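Local coordinates for lipase, class 3 (Penicillium roqueforti FM164, PDB 6L7N), which probably hydrolyses ester bonds of lipids such as triacylglycerols, as a fungal class 3 lipase of the alpha/beta-hydrolase fold, at residues 185-190 with 214-219. Numbering follows the deposited sequence.
Sequences KHITAQ and VHISPE
Ile-216 pushes the end of its side chain against Ile-187 on the helix 181-190, and the two isoleucines cross at about a right angle. CD1 of Ile-216 is the point of the wedge: it lies 3.4 Å from Ile-187 CB and just as near to Ile-187 CD1, both tighter than ordinary van der Waals contact. Behind it, CG1 of Ile-216 rests 3.7 Å from Ile-187 CG2. The first torsion of Ile-216 (chi1 -49°) sets CG1 beside its own backbone N, and the chain turns on from there to bring CD1 against Ile-187. Thr-154 of helix 148-161 touches both isoleucines and Ala-184 packs on Ile-216, extending the apolar cluster.

One residue on along each segment the contact becomes polar and more open: Thr-188 and Ser-217 are partly exposed, whereas both isoleucines are buried. The N-H of Ser-217 points almost straight at OG1 of Thr-188 (3.0 Å, 176°), while the same hydroxyl also bonds to the carbonyl O of Ala-184, one turn back in the helix. With OG1 beside its backbone N (chi1 -64°), Thr-188 can serve both, and its CG2 comes 3.4 Å from Ser-217 O. Here a single water bridges the two backbones, donating to Thr-188 O and, at 2.6 Å, to Ser-217 O. Replacing Thr-188 by a valine would probably leave the Ser-217 amide without its acceptor and the loop tied to the helix mainly by the isoleucines and the water. Ile-216 O is held in turn by Arg-195 of strand 193-198. The contact packs helix 181-190, which flanks the central mixed sheet, against the loop entering strand 219-222, an arrangement consistent with the alpha/beta-hydrolase fold.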
ATOM      1  N   LYS A 185      15.794   5.298   3.257  1.00  5.09           N
ATOM      2  CA  LYS A 185      16.911   5.109   2.333  1.00  7.04           C
ATOM      3  C   LYS A 185      17.107   3.634   1.991  1.00  6.39           C
ATOM      4  O   LYS A 185      17.362   3.279   0.833  1.00  6.65           O
ATOM      5  CB  LYS A 185      18.178   5.693   2.953  1.00  6.46           C
ATOM      6  CG  LYS A 185      19.420   5.650   2.102  1.00  6.73           C
ATOM      7  CD  LYS A 185      20.555   6.339   2.864  1.00 12.35           C
ATOM      8  CE  LYS A 185      21.928   5.888   2.402  1.00 19.02           C
ATOM      9  NZ  LYS A 185      22.365   6.591   1.162  1.00 19.44           N
ATOM     10  N   HIS A 186      16.960   2.759   2.984  1.00  4.72           N
ATOM     11  CA  HIS A 186      17.130   1.322   2.758  1.00  7.36           C
ATOM     12  C   HIS A 186      16.038   0.770   1.838  1.00  7.26           C
ATOM     13  O   HIS A 186      16.317   0.051   0.858  1.00  5.28           O
ATOM     14  CB  HIS A 186      17.121   0.613   4.114  1.00  7.06           C
ATOM     15  CG  HIS A 186      17.192  -0.882   4.031  1.00 11.09           C
ATOM     16  ND1 HIS A 186      18.375  -1.562   3.833  1.00 16.40           N
ATOM     17  CD2 HIS A 186      16.227  -1.830   4.123  1.00 14.95           C
ATOM     18  CE1 HIS A 186      18.138  -2.863   3.803  1.00 13.36           C
ATOM     19  NE2 HIS A 186      16.841  -3.053   3.982  1.00 21.82           N
ATOM     20  N   ILE A 187      14.789   1.125   2.116  1.00  6.82           N
ATOM     21  CA  ILE A 187      13.692   0.683   1.252  1.00  4.91           C
ATOM     22  C   ILE A 187      13.851   1.260  -0.152  1.00  6.63           C
ATOM     23  O   ILE A 187      13.690   0.556  -1.154  1.00  4.47           O
ATOM     24  CB  ILE A 187      12.333   1.077   1.850  1.00  8.19           C
ATOM     25  CG1 ILE A 187      12.163   0.540   3.281  1.00  7.94           C
ATOM     26  CG2 ILE A 187      11.201   0.596   0.912  1.00  5.12           C
ATOM     27  CD1 ILE A 187      10.898   1.023   3.966  1.00  9.98           C
ATOM     28  N   THR A 188      14.160   2.554  -0.250  1.00  5.37           N
ATOM     29  CA  THR A 188      14.345   3.154  -1.568  1.00  6.34           C
ATOM     30  C   THR A 188      15.402   2.403  -2.366  1.00  6.24           C
ATOM     31  O   THR A 188      15.229   2.176  -3.571  1.00  6.69           O
ATOM     32  CB  THR A 188      14.741   4.627  -1.439  1.00  6.91           C
ATOM     33  OG1 THR A 188      13.672   5.362  -0.830  1.00  6.46           O
ATOM     34  CG2 THR A 188      15.005   5.208  -2.809  1.00  7.47           C
ATOM     35  N   ALA A 189      16.496   1.993  -1.705  1.00  4.64           N
ATOM     36  CA  ALA A 189      17.568   1.286  -2.401  1.00  9.85           C
ATOM     37  C   ALA A 189      17.189  -0.135  -2.770  1.00  7.63           C
ATOM     38  O   ALA A 189      17.837  -0.712  -3.646  1.00  5.50           O
ATOM     39  CB  ALA A 189      18.843   1.242  -1.564  1.00  5.71           C
ATOM     40  N   GLN A 190      16.180  -0.725  -2.110  1.00  8.01           N
ATOM     41  CA  GLN A 190      15.728  -2.042  -2.554  1.00  8.69           C
ATOM     42  C   GLN A 190      15.096  -2.019  -3.941  1.00  9.78           C
ATOM     43  O   GLN A 190      15.006  -3.073  -4.586  1.00  9.78           O
ATOM     44  CB  GLN A 190      14.710  -2.615  -1.572  1.00  6.19           C
ATOM     45  CG  GLN A 190      15.320  -2.984  -0.243  1.00 12.03           C
ATOM     46  CD  GLN A 190      14.273  -3.419   0.736  1.00  6.97           C
ATOM     47  OE1 GLN A 190      13.181  -2.868   0.759  1.00  5.41           O
ATOM     48  NE2 GLN A 190      14.589  -4.431   1.539  1.00  8.87           N
ATOM     49  N   VAL A 214      10.526   9.878   7.079  1.00  3.78           N
ATOM     50  CA  VAL A 214      10.811  10.171   5.682  1.00  6.35           C
ATOM     51  C   VAL A 214      10.140   9.107   4.828  1.00  5.47           C
ATOM     52  O   VAL A 214      10.029   7.949   5.235  1.00  5.01           O
ATOM     53  CB  VAL A 214      12.328  10.240   5.422  1.00  9.05           C
ATOM     54  CG1 VAL A 214      12.652  10.297   3.936  1.00  7.48           C
ATOM     55  CG2 VAL A 214      12.868  11.492   6.065  1.00 13.58           C
ATOM     56  N   HIS A 215       9.665   9.522   3.652  1.00  6.15           N
ATOM     57  CA  HIS A 215       9.027   8.628   2.692  1.00  5.23           C
ATOM     58  C   HIS A 215      10.042   7.865   1.852  1.00  8.53           C
ATOM     59  O   HIS A 215      11.153   8.335   1.581  1.00  6.86           O
ATOM     60  CB  HIS A 215       8.150   9.401   1.714  1.00  5.47           C
ATOM     61  CG  HIS A 215       6.726   9.509   2.125  1.00  6.19           C
ATOM     62  ND1 HIS A 215       5.943   8.405   2.397  1.00  4.95           N
ATOM     63  CD2 HIS A 215       5.925  10.591   2.279  1.00  3.82           C
ATOM     64  CE1 HIS A 215       4.724   8.807   2.717  1.00  5.49           C
ATOM     65  NE2 HIS A 215       4.684  10.127   2.645  1.00  6.42           N
ATOM     66  N   ILE A 216       9.597   6.702   1.367  1.00  5.56           N
ATOM     67  CA  ILE A 216      10.278   6.032   0.265  1.00  4.51           C
ATOM     68  C   ILE A 216      10.197   6.909  -0.975  1.00  5.98           C
ATOM     69  O   ILE A 216       9.162   7.533  -1.252  1.00  5.49           O
ATOM     70  CB  ILE A 216       9.638   4.660  -0.019  1.00  6.60           C
ATOM     71  CG1 ILE A 216       9.461   3.843   1.263  1.00  7.23           C
ATOM     72  CG2 ILE A 216      10.450   3.862  -1.048  1.00  5.96           C
ATOM     73  CD1 ILE A 216      10.573   3.974   2.232  1.00 17.39           C
ATOM     74  N   SER A 217      11.277   6.932  -1.749  1.00  3.99           N
ATOM     75  CA  SER A 217      11.322   7.628  -3.022  1.00  6.34           C
ATOM     76  C   SER A 217      11.379   6.637  -4.185  1.00  6.94           C
ATOM     77  O   SER A 217      11.879   5.521  -4.023  1.00  5.62           O
ATOM     78  CB  SER A 217      12.543   8.550  -3.082  1.00  5.06           C
ATOM     79  OG  SER A 217      12.369   9.624  -2.166  1.00  7.61           O
ATOM     80  N   PRO A 218      10.871   7.014  -5.374  1.00  6.62           N
ATOM     81  CA  PRO A 218      10.222   8.310  -5.637  1.00  5.76           C
ATOM     82  C   PRO A 218       8.756   8.369  -5.201  1.00 12.41           C
ATOM     83  O   PRO A 218       8.226   7.411  -4.628  1.00  7.38           O
ATOM     84  CB  PRO A 218      10.327   8.449  -7.154  1.00  6.03           C
ATOM     85  CG  PRO A 218      10.240   6.985  -7.647  1.00  7.91           C
ATOM     86  CD  PRO A 218      10.963   6.174  -6.589  1.00  6.59           C
ATOM     87  N   GLU A 219       8.130   9.510  -5.475  1.00  6.41           N
ATOM     88  CA  GLU A 219       6.716   9.758  -5.234  1.00  7.75           C
ATOM     89  C   GLU A 219       6.011   9.919  -6.578  1.00  8.24           C
ATOM     90  O   GLU A 219       6.452  10.706  -7.417  1.00  9.77           O
ATOM     91  CB  GLU A 219       6.527  11.022  -4.375  1.00  6.50           C
ATOM     92  CG  GLU A 219       5.099  11.586  -4.337  1.00  5.69           C
ATOM     93  CD  GLU A 219       5.017  12.962  -3.709  1.00 11.06           C
ATOM     94  OE1 GLU A 219       6.075  13.525  -3.373  1.00 11.81           O
ATOM     95  OE2 GLU A 219       3.892  13.489  -3.560  1.00 10.55           O
TER
HETATM   96  O   HOH W   1      12.694   3.201  -4.809  1.00  6.49           O